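Local coordinates for bradyzoite surface antigen BSR4 (Toxoplasma gondii, PDB 2JKS), which belongs to the SAG1-related surface antigens of the bradyzoite stage, binds zinc ions, and probably acts at the parasite surface in dealings with the host, at residues Q63-P68 with F134-Q139; N73-Q78 with G86-L91; P128-A133 with G203-L208; N196-N201 with Q269-G274; T212-Y217 with F240-W245. All blocks are in the same frame, centred on the assembly; numbering follows the deposited sequence.

Contact 1: residues Q63-P68 with F134-Q139; sequences QNVCDP and FVVGCQ
Val65 sets its CG1 methyl over one face of the Phe134 ring, 4.2 Å from the centroid and 25° off the ring normal, a CH-pi contact displaced toward the rim. Its other methyl, CG2, rests on Phe134 CB at 3.7 Å, and CG1 also touches Val136 CG1, so one branched residue spans two side chains of the neighbouring strand. At the far end of 63-68, Pro68 CG meets Val135 CG2 at 3.7 Å. Two backbone bonds fix this arrangement: Cys66 N donates to Val135 O (2.9 Å), and Val135 N returns a bond to Cys66 O at the same length. They make Cys66 and Val135 a single hydrogen-bonded antiparallel bridge, with the strand directions 134° apart. Phe134 has CG between its own N and carbonyl carbon (chi1 67°), which sets CG near Val65 CG2 and CB. A shell further out, the disulfide from Cys66 to Cys77 ties the bridge to a neighbouring hairpin. The bridge joins strands 53-67 and 132-141 within one mixed sheet; strand 83-89 pairs with the first of them and strand 152-161 with the second, while Leu91 and Leu94 of helix 91-95 pack against Phe134.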
# COMPACT_ATOMS: atom_id res chain seq x y z
N GLN A 63 16.05 7.10 -10.13
CA GLN A 63 16.04 7.73 -8.83
C GLN A 63 14.67 8.18 -8.43
O GLN A 63 14.31 8.07 -7.25
CB GLN A 63 17.02 8.92 -8.77
CG GLN A 63 18.49 8.48 -8.73
CD GLN A 63 19.47 9.62 -8.34
OE1 GLN A 63 19.05 10.75 -7.99
NE2 GLN A 63 20.77 9.31 -8.38
N ASN A 64 13.89 8.68 -9.38
CA ASN A 64 12.62 9.32 -9.08
C ASN A 64 11.47 8.81 -9.97
O ASN A 64 11.71 8.25 -11.04
CB ASN A 64 12.75 10.85 -9.24
CG ASN A 64 13.72 11.48 -8.25
OD1 ASN A 64 13.46 11.51 -7.04
ND2 ASN A 64 14.83 11.96 -8.76
N VAL A 65 10.25 8.97 -9.48
CA VAL A 65 9.02 8.87 -10.29
C VAL A 65 8.20 10.15 -10.08
O VAL A 65 8.59 10.99 -9.27
CB VAL A 65 8.18 7.57 -9.95
CG1 VAL A 65 8.99 6.29 -10.19
CG2 VAL A 65 7.68 7.61 -8.51
N CYS A 66 7.13 10.35 -10.83
CA CYS A 66 6.25 11.49 -10.63
C CYS A 66 5.04 11.12 -9.79
O CYS A 66 4.41 10.09 -10.01
CB CYS A 66 5.78 12.07 -11.97
SG CYS A 66 7.17 12.43 -13.03
N ASP A 67 4.73 11.96 -8.82
CA ASP A 67 3.48 11.85 -8.05
C ASP A 67 2.48 12.88 -8.60
O ASP A 67 2.61 14.07 -8.32
CB ASP A 67 3.73 12.15 -6.57
CG ASP A 67 2.50 11.88 -5.69
OD1 ASP A 67 1.37 11.69 -6.21
OD2 ASP A 67 2.68 11.83 -4.47
N PRO A 68 1.46 12.43 -9.35
CA PRO A 68 0.58 13.50 -9.85
C PRO A 68 -0.20 14.26 -8.77
O PRO A 68 -0.84 15.27 -9.07
CB PRO A 68 -0.37 12.76 -10.82
CG PRO A 68 0.30 11.47 -11.10
CD PRO A 68 1.02 11.11 -9.83
N PHE A 134 1.79 6.33 -9.66
CA PHE A 134 2.84 7.26 -10.09
C PHE A 134 2.84 7.31 -11.59
O PHE A 134 2.10 6.55 -12.24
CB PHE A 134 4.23 6.86 -9.51
CG PHE A 134 4.79 5.54 -10.06
CD1 PHE A 134 5.44 5.51 -11.31
CD2 PHE A 134 4.68 4.36 -9.32
CE1 PHE A 134 5.96 4.37 -11.82
CE2 PHE A 134 5.24 3.15 -9.83
CZ PHE A 134 5.88 3.18 -11.08
N VAL A 135 3.67 8.21 -12.13
CA VAL A 135 3.76 8.48 -13.57
C VAL A 135 5.28 8.51 -13.93
O VAL A 135 6.13 9.04 -13.18
CB VAL A 135 3.02 9.84 -13.97
CG1 VAL A 135 3.51 10.38 -15.31
CG2 VAL A 135 1.50 9.66 -14.06
N VAL A 136 5.58 7.90 -15.06
CA VAL A 136 6.89 7.99 -15.72
C VAL A 136 6.53 8.20 -17.21
O VAL A 136 5.38 8.03 -17.63
CB VAL A 136 7.80 6.70 -15.49
CG1 VAL A 136 8.25 6.53 -13.99
CG2 VAL A 136 7.09 5.38 -15.99
N GLY A 137 7.51 8.58 -18.01
CA GLY A 137 7.23 8.85 -19.40
C GLY A 137 8.52 8.96 -20.18
O GLY A 137 9.60 8.93 -19.60
N CYS A 138 8.40 9.07 -21.50
CA CYS A 138 9.55 9.40 -22.34
C CYS A 138 9.15 10.56 -23.24
O CYS A 138 7.99 10.69 -23.58
CB CYS A 138 9.99 8.18 -23.19
SG CYS A 138 10.74 6.93 -22.16
N GLN A 139 10.11 11.40 -23.59
CA GLN A 139 9.88 12.50 -24.54
C GLN A 139 11.00 12.46 -25.56
O GLN A 139 12.18 12.27 -25.20
CB GLN A 139 9.86 13.83 -23.80
CG GLN A 139 9.43 15.02 -24.66
CD GLN A 139 8.89 16.15 -23.82
OE1 GLN A 139 7.68 16.35 -23.72
NE2 GLN A 139 9.79 16.89 -23.21

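Contact 2: residues N73-Q78 with G86-L91; sequences NGTVCQ and GTEVTL
Thr87 stands opposite Val76 in a beta hairpin of strands 76-79 and 83-89, at a non-hydrogen-bonded antiparallel pair whose side chains diverge. The flanking bonds are nearly straight at the hydrogen: Glu88 N to Thr75 O is 3.0 Å with an angle of 172°, and Cys77 N to Gly86 O is 2.9 Å. Gly86 has positive phi, a backbone shape that favours glycine, and its carbonyl O also takes a CA-H...O contact from Val76. The Thr87 side chain has OG1 beside the backbone N and anti to the carbonyl carbon (chi1 -66°), which leaves CG2 anti to N. This brings the methyl to 3.4 Å from Thr75 O, and equally near Gly74 N, a buried donor for which the model offers no partner. The hydroxyl OG1 faces Asn73 CB and is hydrogen-bonded to the backbone O of Lys70. The side chains of Asn73 and Thr87 cross at about a right angle. Glu88 runs extended beyond CG (chi2 -178°), past Thr75 O and slantwise across the Thr75 side chain, whose CG2 is 3.6 Å from Glu88 OE1. Cys77 points its CB toward strand 83-89. Across the hairpin its disulfide-bonded sulfur approaches the Glu88 side chain, with Cys77 SG 4.0 Å from Glu88 CG.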
# COMPACT_ATOMS: atom_id res chain seq x y z
N ASN A 73 5.13 21.66 -4.12
CA ASN A 73 6.14 20.68 -4.52
C ASN A 73 7.61 20.71 -4.07
O ASN A 73 8.00 21.39 -3.11
CB ASN A 73 6.14 20.68 -6.07
CG ASN A 73 6.53 22.05 -6.68
OD1 ASN A 73 6.33 22.29 -7.88
ND2 ASN A 73 7.11 22.94 -5.87
N GLY A 74 8.36 19.85 -4.76
CA GLY A 74 9.73 20.08 -5.22
C GLY A 74 9.66 20.13 -6.75
O GLY A 74 8.79 20.78 -7.33
N THR A 75 10.54 19.40 -7.44
CA THR A 75 10.71 19.62 -8.88
C THR A 75 9.65 18.98 -9.83
O THR A 75 9.41 17.76 -9.82
CB THR A 75 12.20 19.44 -9.34
OG1 THR A 75 12.27 18.66 -10.53
CG2 THR A 75 13.05 18.79 -8.27
N VAL A 76 9.01 19.84 -10.62
CA VAL A 76 7.84 19.50 -11.45
C VAL A 76 8.16 18.55 -12.62
O VAL A 76 9.18 18.70 -13.32
CB VAL A 76 7.13 20.81 -11.95
CG1 VAL A 76 6.36 20.59 -13.25
CG2 VAL A 76 6.20 21.37 -10.87
N CYS A 77 7.25 17.60 -12.84
CA CYS A 77 7.34 16.67 -13.96
C CYS A 77 6.70 17.23 -15.22
O CYS A 77 5.48 17.28 -15.35
CB CYS A 77 6.68 15.34 -13.58
SG CYS A 77 7.70 14.32 -12.46
N GLN A 78 7.56 17.64 -16.16
CA GLN A 78 7.14 18.37 -17.37
C GLN A 78 6.92 17.46 -18.59
O GLN A 78 7.76 16.63 -18.91
CB GLN A 78 8.16 19.49 -17.70
CG GLN A 78 8.72 20.24 -16.48
CD GLN A 78 9.56 21.49 -16.85
OE1 GLN A 78 9.15 22.62 -16.58
NE2 GLN A 78 10.74 21.28 -17.44
N GLY A 86 2.44 16.40 -11.82
CA GLY A 86 2.85 16.54 -10.46
C GLY A 86 4.34 16.73 -10.27
O GLY A 86 4.99 17.46 -11.02
N THR A 87 4.88 16.05 -9.27
CA THR A 87 6.24 16.32 -8.83
C THR A 87 7.05 15.05 -8.63
O THR A 87 6.49 13.97 -8.41
CB THR A 87 6.20 17.17 -7.56
OG1 THR A 87 5.65 18.46 -7.91
CG2 THR A 87 7.61 17.39 -6.98
N GLU A 88 8.38 15.21 -8.71
CA GLU A 88 9.35 14.15 -8.41
C GLU A 88 9.35 13.68 -6.95
O GLU A 88 9.53 14.48 -6.04
CB GLU A 88 10.75 14.62 -8.74
CG GLU A 88 11.01 14.69 -10.22
CD GLU A 88 12.43 15.13 -10.53
OE1 GLU A 88 13.19 15.46 -9.60
OE2 GLU A 88 12.79 15.15 -11.72
N VAL A 89 9.15 12.38 -6.76
CA VAL A 89 9.26 11.73 -5.45
C VAL A 89 10.11 10.47 -5.62
O VAL A 89 10.26 10.00 -6.74
CB VAL A 89 7.85 11.38 -4.88
CG1 VAL A 89 7.02 12.66 -4.67
CG2 VAL A 89 7.07 10.41 -5.83
N THR A 90 10.65 9.90 -4.54
CA THR A 90 11.28 8.59 -4.68
C THR A 90 10.16 7.54 -4.52
O THR A 90 9.06 7.87 -4.01
CB THR A 90 12.44 8.39 -3.70
OG1 THR A 90 11.92 8.32 -2.37
CG2 THR A 90 13.43 9.58 -3.83
N LEU A 91 10.38 6.32 -5.01
CA LEU A 91 9.34 5.28 -4.87
C LEU A 91 9.15 4.91 -3.41
O LEU A 91 8.02 4.76 -2.95
CB LEU A 91 9.68 4.01 -5.64
CG LEU A 91 9.06 3.85 -7.02
CD1 LEU A 91 9.52 2.51 -7.55
CD2 LEU A 91 7.52 3.96 -6.99

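Contact 3: residues P128-A133 with G203-L208; sequences PLTDKA and GSDGSL. With ZN (zinc ion), chain F.
A zinc site lies where the two SRS domains of the chain meet, and Leu129 and Thr130 of the first domain pack beside its ligand Asp205 from the second. Asp205 binds the metal through OD1 at 2.0 Å, while OD2 stands 3.2 Å from the zinc. Glu96 of the first domain supplies another ligand and a water oxygen 2.4 Å from the zinc completes the modelled set, so the ion bridges carboxylates of both domains. Across the contact, the second oxygen, OD2, has carbon close by: Thr130 CG2 comes to 3.6 Å from Asp205 OD2, and Leu129 CB to 3.8 Å. Thr130 carries CG2 anti to its carbonyl carbon, with OG1 between N and carbonyl carbon (chi1 59°), and the Thr130 and Asp205 side chains cross obliquely. Leu129 reaches further, its CD1 methyl lying directly against Gly203 CA at 3.7 Å; Gly203 has positive phi, which favours glycine. The Lys132 chain is bent at chi2; its NZ lies 5.0 Å from Asp205 OD2, near without touching, and is hydrogen-bonded to Glu96. This ammonium would be expected to offset part of the negative charge of the two carboxylates. Asp205 sits in a type I beta turn, Gly203 to Gly206, leading into strand 206-209. The whole is an interdomain metal site, with one carboxylate ligand from each SRS domain.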
# COMPACT_ATOMS: atom_id res chain seq x y z
N PRO A 128 2.27 -1.16 -0.62
CA PRO A 128 1.85 -0.09 0.31
C PRO A 128 0.63 -0.49 1.16
O PRO A 128 -0.02 -1.49 0.87
CB PRO A 128 1.54 1.10 -0.64
CG PRO A 128 1.11 0.44 -1.91
CD PRO A 128 1.98 -0.80 -2.03
N LEU A 129 0.36 0.25 2.22
CA LEU A 129 -0.89 0.08 3.02
C LEU A 129 -2.11 0.71 2.39
O LEU A 129 -3.25 0.44 2.79
CB LEU A 129 -0.68 0.68 4.41
CG LEU A 129 0.49 0.09 5.18
CD1 LEU A 129 0.63 0.76 6.56
CD2 LEU A 129 0.41 -1.42 5.27
N THR A 130 -1.87 1.60 1.42
CA THR A 130 -2.92 2.27 0.71
C THR A 130 -2.61 2.21 -0.79
O THR A 130 -1.45 2.06 -1.17
CB THR A 130 -3.07 3.76 1.18
OG1 THR A 130 -1.85 4.44 0.95
CG2 THR A 130 -3.39 3.83 2.70
N ASP A 131 -3.65 2.35 -1.61
CA ASP A 131 -3.49 2.32 -3.09
C ASP A 131 -2.67 3.50 -3.56
O ASP A 131 -2.93 4.61 -3.13
CB ASP A 131 -4.85 2.27 -3.78
CG ASP A 131 -5.63 1.00 -3.46
OD1 ASP A 131 -5.02 -0.07 -3.23
OD2 ASP A 131 -6.87 1.04 -3.47
N LYS A 132 -1.66 3.25 -4.41
CA LYS A 132 -0.80 4.30 -4.92
C LYS A 132 -0.79 4.33 -6.45
O LYS A 132 -1.04 3.33 -7.13
CB LYS A 132 0.65 4.14 -4.42
CG LYS A 132 0.82 4.02 -2.90
CD LYS A 132 0.55 5.36 -2.19
CE LYS A 132 0.68 5.16 -0.68
NZ LYS A 132 0.40 6.46 -0.00
N ALA A 133 -0.42 5.49 -6.97
CA ALA A 133 -0.16 5.67 -8.39
C ALA A 133 1.04 6.59 -8.61
O ALA A 133 1.25 7.57 -7.86
CB ALA A 133 -1.40 6.25 -9.08
N GLY A 203 0.05 0.75 11.14
CA GLY A 203 0.94 1.51 10.20
C GLY A 203 0.59 2.99 10.35
O GLY A 203 -0.30 3.35 11.13
N SER A 204 1.27 3.86 9.62
CA SER A 204 1.07 5.27 9.86
C SER A 204 -0.21 5.75 9.17
O SER A 204 -0.65 6.83 9.44
CB SER A 204 2.30 6.10 9.43
OG SER A 204 2.52 5.88 8.04
N ASP A 205 -0.82 4.91 8.32
CA ASP A 205 -2.04 5.28 7.58
C ASP A 205 -3.33 4.94 8.33
O ASP A 205 -4.44 5.23 7.85
CB ASP A 205 -2.04 4.54 6.24
CG ASP A 205 -1.06 5.15 5.26
OD1 ASP A 205 -0.99 6.38 5.25
OD2 ASP A 205 -0.37 4.42 4.50
N GLY A 206 -3.19 4.34 9.50
CA GLY A 206 -4.38 3.85 10.18
C GLY A 206 -4.40 4.15 11.65
O GLY A 206 -3.41 4.65 12.21
N SER A 207 -5.54 3.87 12.26
CA SER A 207 -5.77 4.19 13.68
C SER A 207 -6.44 3.00 14.29
O SER A 207 -7.37 2.45 13.70
CB SER A 207 -6.72 5.39 13.82
OG SER A 207 -6.10 6.56 13.32
N LEU A 208 -6.00 2.62 15.49
CA LEU A 208 -6.63 1.52 16.24
C LEU A 208 -8.07 1.80 16.58
O LEU A 208 -8.43 2.90 17.02
CB LEU A 208 -5.82 1.24 17.51
CG LEU A 208 -4.45 0.61 17.32
CD1 LEU A 208 -3.53 0.86 18.52
CD2 LEU A 208 -4.58 -0.88 17.06
ZN ZN F . 0.19 7.48 4.00
O HOH W 1 0.32 9.84 4.55

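Contact 4: residues N196-N201 with Q269-G274; sequences NTLTIN and QQFLVG
Leu198 holds CG anti to its backbone N (chi1 178°), and Phe271 holds CG between its N and carbonyl carbon (chi1 69°); with these settings the two side chains reach toward each other tip to tip. The methyl CD2 of Leu198 is 4.0 Å from Phe271 CZ and 4.1 Å from CE1, approaching the ring obliquely. The same methyl lies 4.4 Å from Val273 CG2, which in turn meets Ile200 CD1 at 4.3 Å. Val273 is thus touched by both hydrophobic residues of the facing strand. Every contact is between apolar carbons at ordinary or generous van der Waals distance, apart from the approach of Ile200 CG2 to the Gly274 carbonyl O. Gly274 has backbone angles that by themselves call for glycine. The axes of the short segments come no nearer than 8.7 Å, a separation that fits two sheets packed face to face, and their directions differ by 33°. This is part of the hydrophobic core of a beta sandwich in the second SRS domain. Strand 197-201 lies between 173-175 and 254-258 in one sheet; strand 269-277 lies between 301-307 and 206-209 in the other, and Val305 of strand 301-307 touches both Leu198 and Phe271.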
# COMPACT_ATOMS: atom_id res chain seq x y z
N ASN A 196 -1.68 -16.75 23.30
CA ASN A 196 -2.37 -15.86 24.22
C ASN A 196 -2.06 -14.39 23.94
O ASN A 196 -2.41 -13.54 24.73
CB ASN A 196 -2.03 -16.23 25.67
CG ASN A 196 -0.55 -16.01 25.97
OD1 ASN A 196 0.26 -16.34 25.14
ND2 ASN A 196 -0.22 -15.41 27.12
N THR A 197 -1.44 -14.10 22.80
CA THR A 197 -1.19 -12.70 22.40
C THR A 197 -1.87 -12.30 21.08
O THR A 197 -2.24 -13.12 20.30
CB THR A 197 0.30 -12.36 22.33
OG1 THR A 197 0.86 -13.01 21.19
CG2 THR A 197 1.01 -12.83 23.59
N LEU A 198 -2.03 -10.99 20.89
CA LEU A 198 -2.56 -10.44 19.68
C LEU A 198 -1.84 -9.10 19.45
O LEU A 198 -1.92 -8.24 20.29
CB LEU A 198 -4.05 -10.16 19.89
CG LEU A 198 -4.74 -9.52 18.69
CD1 LEU A 198 -4.66 -10.34 17.39
CD2 LEU A 198 -6.23 -9.16 19.10
N THR A 199 -1.21 -8.94 18.29
CA THR A 199 -0.61 -7.65 17.91
C THR A 199 -1.33 -7.12 16.70
O THR A 199 -1.47 -7.83 15.70
CB THR A 199 0.87 -7.80 17.56
OG1 THR A 199 1.55 -8.40 18.68
CG2 THR A 199 1.51 -6.41 17.22
N ILE A 200 -1.73 -5.86 16.80
CA ILE A 200 -2.32 -5.16 15.68
C ILE A 200 -1.43 -4.02 15.27
O ILE A 200 -1.13 -3.13 16.06
CB ILE A 200 -3.70 -4.58 16.07
CG1 ILE A 200 -4.59 -5.64 16.76
CG2 ILE A 200 -4.40 -3.92 14.84
CD1 ILE A 200 -5.01 -6.79 15.90
N ASN A 201 -0.96 -4.10 14.02
CA ASN A 201 -0.18 -3.01 13.44
C ASN A 201 -1.01 -2.24 12.42
O ASN A 201 -1.35 -2.78 11.33
CB ASN A 201 1.10 -3.54 12.81
CG ASN A 201 2.03 -4.20 13.83
OD1 ASN A 201 2.20 -3.71 14.97
ND2 ASN A 201 2.60 -5.33 13.45
N GLN A 269 -15.17 -16.92 23.69
CA GLN A 269 -15.70 -15.56 23.54
C GLN A 269 -15.21 -15.03 22.17
O GLN A 269 -14.28 -15.56 21.57
CB GLN A 269 -15.17 -14.66 24.67
CG GLN A 269 -15.38 -15.19 26.08
CD GLN A 269 -16.84 -15.18 26.49
OE1 GLN A 269 -17.64 -14.42 25.91
NE2 GLN A 269 -17.21 -16.01 27.49
N GLN A 270 -15.83 -13.97 21.68
CA GLN A 270 -15.34 -13.41 20.40
C GLN A 270 -15.39 -11.93 20.61
O GLN A 270 -16.25 -11.42 21.35
CB GLN A 270 -16.26 -13.73 19.24
CG GLN A 270 -16.24 -15.15 18.70
CD GLN A 270 -16.90 -15.20 17.32
OE1 GLN A 270 -18.01 -14.64 17.13
NE2 GLN A 270 -16.20 -15.82 16.32
N PHE A 271 -14.40 -11.24 20.04
CA PHE A 271 -14.38 -9.78 20.11
C PHE A 271 -13.81 -9.26 18.80
O PHE A 271 -13.18 -10.02 18.05
CB PHE A 271 -13.65 -9.25 21.36
CG PHE A 271 -12.15 -9.48 21.35
CD1 PHE A 271 -11.27 -8.52 20.81
CD2 PHE A 271 -11.61 -10.67 21.87
CE1 PHE A 271 -9.91 -8.71 20.83
CE2 PHE A 271 -10.21 -10.85 21.91
CZ PHE A 271 -9.37 -9.89 21.40
N LEU A 272 -14.06 -7.98 18.52
CA LEU A 272 -13.57 -7.38 17.29
C LEU A 272 -12.79 -6.10 17.62
O LEU A 272 -13.22 -5.30 18.39
CB LEU A 272 -14.77 -7.11 16.39
CG LEU A 272 -14.74 -6.61 14.97
CD1 LEU A 272 -16.07 -7.01 14.39
CD2 LEU A 272 -14.55 -5.09 14.89
N VAL A 273 -11.62 -5.95 17.01
CA VAL A 273 -10.92 -4.70 16.96
C VAL A 273 -10.36 -4.55 15.53
O VAL A 273 -10.63 -5.37 14.66
CB VAL A 273 -9.73 -4.66 17.94
CG1 VAL A 273 -10.20 -4.68 19.38
CG2 VAL A 273 -8.81 -5.87 17.68
N GLY A 274 -9.62 -3.48 15.29
CA GLY A 274 -8.98 -3.31 14.01
C GLY A 274 -8.39 -1.95 13.81
O GLY A 274 -7.97 -1.26 14.78

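Contact 5: residues T212-Y217 with F240-W245; sequences TYAEEY and FLKSWW. With ZN (zinc ion), chain I.
Lys242 and Glu215 form a salt bridge at the outer edge of this contact, and the lysine can be followed from its root outward. CB leads to CG, which lies anti to the carbonyl carbon and rests 3.7 Å from Glu215 CG. CD comes next, 3.3 Å from Glu215 OE2, and the chain bends at chi3 (103°), so that CE lies 3.2 Å from the same oxygen and also near Ala214 CB. NZ then donates to Glu215 OE2 at 2.9 Å, arriving on the anti side and 28° out of the carboxylate plane. Further in, the packing turns aromatic. The edge of Tyr213 points at the face of Trp245, the ring planes 74° apart and the centroids 5.2 Å from each other, with Tyr213 CD1 over the indole. The Tyr213 hydroxyl is hydrogen-bonded to Thr247. Phe240 brings CZ to 3.1 Å from Ala214 O, which lies at the ring edge in its plane; this oxygen is buried and has no hydrogen-bonding partner in the model. Glu216, whose CB points away from 240-245, binds a zinc ion through OE2. The contact joins the loop entering strand 216-218 to the 3-10 turn that precedes strand 245-247. Phe233, following strand 230-232, meets the rings of Phe240 and Trp245, while Ala255 of strand 254-258 touches Tyr213 and Trp245.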
# COMPACT_ATOMS: atom_id res chain seq x y z
N THR A 212 -10.76 3.35 22.27
CA THR A 212 -10.75 2.91 23.68
C THR A 212 -10.31 1.43 23.86
O THR A 212 -10.68 0.77 24.84
CB THR A 212 -12.12 3.16 24.28
OG1 THR A 212 -13.14 2.63 23.39
CG2 THR A 212 -12.34 4.67 24.40
N TYR A 213 -9.48 0.94 22.93
CA TYR A 213 -9.17 -0.50 22.86
C TYR A 213 -8.54 -1.00 24.16
O TYR A 213 -8.67 -2.17 24.47
CB TYR A 213 -8.27 -0.81 21.66
CG TYR A 213 -6.95 -0.12 21.75
CD1 TYR A 213 -5.90 -0.70 22.41
CD2 TYR A 213 -6.79 1.17 21.19
CE1 TYR A 213 -4.70 -0.04 22.53
CE2 TYR A 213 -5.60 1.85 21.30
CZ TYR A 213 -4.56 1.24 21.96
OH TYR A 213 -3.34 1.88 22.06
N ALA A 214 -7.86 -0.12 24.91
CA ALA A 214 -7.18 -0.54 26.16
C ALA A 214 -8.18 -1.03 27.21
O ALA A 214 -7.77 -1.74 28.13
CB ALA A 214 -6.31 0.60 26.76
N GLU A 215 -9.46 -0.66 27.05
CA GLU A 215 -10.54 -1.15 27.94
C GLU A 215 -11.72 -1.80 27.24
O GLU A 215 -12.48 -2.46 27.90
CB GLU A 215 -11.10 -0.01 28.81
CG GLU A 215 -10.09 0.62 29.67
CD GLU A 215 -10.63 1.81 30.46
OE1 GLU A 215 -11.85 2.13 30.41
OE2 GLU A 215 -9.81 2.42 31.14
N GLU A 216 -11.92 -1.50 25.96
CA GLU A 216 -13.11 -1.87 25.21
C GLU A 216 -12.86 -2.59 23.89
O GLU A 216 -11.81 -2.42 23.25
CB GLU A 216 -13.95 -0.64 24.91
CG GLU A 216 -14.58 -0.09 26.18
CD GLU A 216 -15.18 1.26 26.08
OE1 GLU A 216 -15.07 1.94 25.03
OE2 GLU A 216 -15.76 1.65 27.12
N TYR A 217 -13.88 -3.32 23.42
CA TYR A 217 -13.85 -3.86 22.07
C TYR A 217 -15.11 -3.51 21.32
O TYR A 217 -16.03 -2.93 21.91
CB TYR A 217 -13.58 -5.38 22.13
CG TYR A 217 -14.66 -6.15 22.86
CD1 TYR A 217 -15.72 -6.75 22.16
CD2 TYR A 217 -14.62 -6.28 24.24
CE1 TYR A 217 -16.72 -7.47 22.83
CE2 TYR A 217 -15.61 -6.98 24.91
CZ TYR A 217 -16.66 -7.58 24.19
OH TYR A 217 -17.65 -8.25 24.89
N PHE A 240 -9.66 -9.26 33.46
CA PHE A 240 -9.03 -8.24 32.61
C PHE A 240 -8.44 -7.08 33.42
O PHE A 240 -9.06 -6.60 34.37
CB PHE A 240 -10.08 -7.67 31.65
CG PHE A 240 -9.52 -6.63 30.70
CD1 PHE A 240 -8.80 -7.01 29.56
CD2 PHE A 240 -9.76 -5.26 30.95
CE1 PHE A 240 -8.29 -6.05 28.69
CE2 PHE A 240 -9.27 -4.28 30.09
CZ PHE A 240 -8.55 -4.67 28.94
N LEU A 241 -7.26 -6.63 33.01
CA LEU A 241 -6.68 -5.37 33.48
C LEU A 241 -6.20 -4.59 32.25
O LEU A 241 -5.80 -5.20 31.26
CB LEU A 241 -5.44 -5.63 34.35
CG LEU A 241 -5.51 -6.57 35.58
CD1 LEU A 241 -4.16 -6.65 36.27
CD2 LEU A 241 -6.54 -6.14 36.57
N LYS A 242 -6.22 -3.27 32.34
CA LYS A 242 -5.68 -2.39 31.28
C LYS A 242 -4.26 -2.74 30.90
O LYS A 242 -3.87 -2.56 29.74
CB LYS A 242 -5.70 -0.92 31.72
CG LYS A 242 -6.99 -0.19 31.52
CD LYS A 242 -6.77 1.30 31.83
CE LYS A 242 -6.66 2.09 30.60
NZ LYS A 242 -7.16 3.46 30.90
N SER A 243 -3.49 -3.26 31.86
CA SER A 243 -2.08 -3.59 31.59
C SER A 243 -1.92 -4.75 30.62
O SER A 243 -0.81 -4.98 30.11
CB SER A 243 -1.32 -3.89 32.90
OG SER A 243 -1.77 -5.11 33.48
N TRP A 244 -3.01 -5.48 30.36
CA TRP A 244 -2.98 -6.57 29.35
C TRP A 244 -2.67 -6.00 27.94
O TRP A 244 -2.19 -6.69 27.06
CB TRP A 244 -4.31 -7.32 29.34
CG TRP A 244 -4.63 -8.26 30.52
CD1 TRP A 244 -4.04 -8.28 31.77
CD2 TRP A 244 -5.69 -9.24 30.56
NE1 TRP A 244 -4.65 -9.26 32.56
CE2 TRP A 244 -5.68 -9.84 31.84
CE3 TRP A 244 -6.64 -9.66 29.63
CZ2 TRP A 244 -6.58 -10.87 32.21
CZ3 TRP A 244 -7.54 -10.69 29.99
CH2 TRP A 244 -7.49 -11.29 31.27
N TRP A 245 -2.97 -4.73 27.72
CA TRP A 245 -2.58 -4.04 26.48
C TRP A 245 -1.34 -3.21 26.70
O TRP A 245 -1.26 -2.44 27.69
CB TRP A 245 -3.65 -3.08 26.04
CG TRP A 245 -4.85 -3.70 25.39
CD1 TRP A 245 -6.06 -3.94 25.96
CD2 TRP A 245 -4.95 -4.12 24.02
NE1 TRP A 245 -6.92 -4.49 25.04
CE2 TRP A 245 -6.27 -4.60 23.84
CE3 TRP A 245 -4.07 -4.10 22.93
CZ2 TRP A 245 -6.72 -5.08 22.60
CZ3 TRP A 245 -4.53 -4.57 21.68
CH2 TRP A 245 -5.83 -5.07 21.54
ZN ZN I . -16.30 3.52 26.88

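From the N terminus, contact 1 opens at 63-68, the hairpin of contact 2 opens and closes within it, and contact 1 closes at 134-139; the Cys66-Cys77 disulfide and neighbouring places in one sheet bind the two together. Contact 3 opens on 128-133, before the second segment of contact 1 has been reached, so these two cross on strand 132-141. It closes only in the second SRS domain, thereby joining the domains. Contact 4 opens before contact 3 closes and crosses it likewise, with Leu208 packing on Ile200. Contact 5 falls within the span of contact 4, where Tyr217 touches Phe271, and adds the flanking loops to the second sandwich.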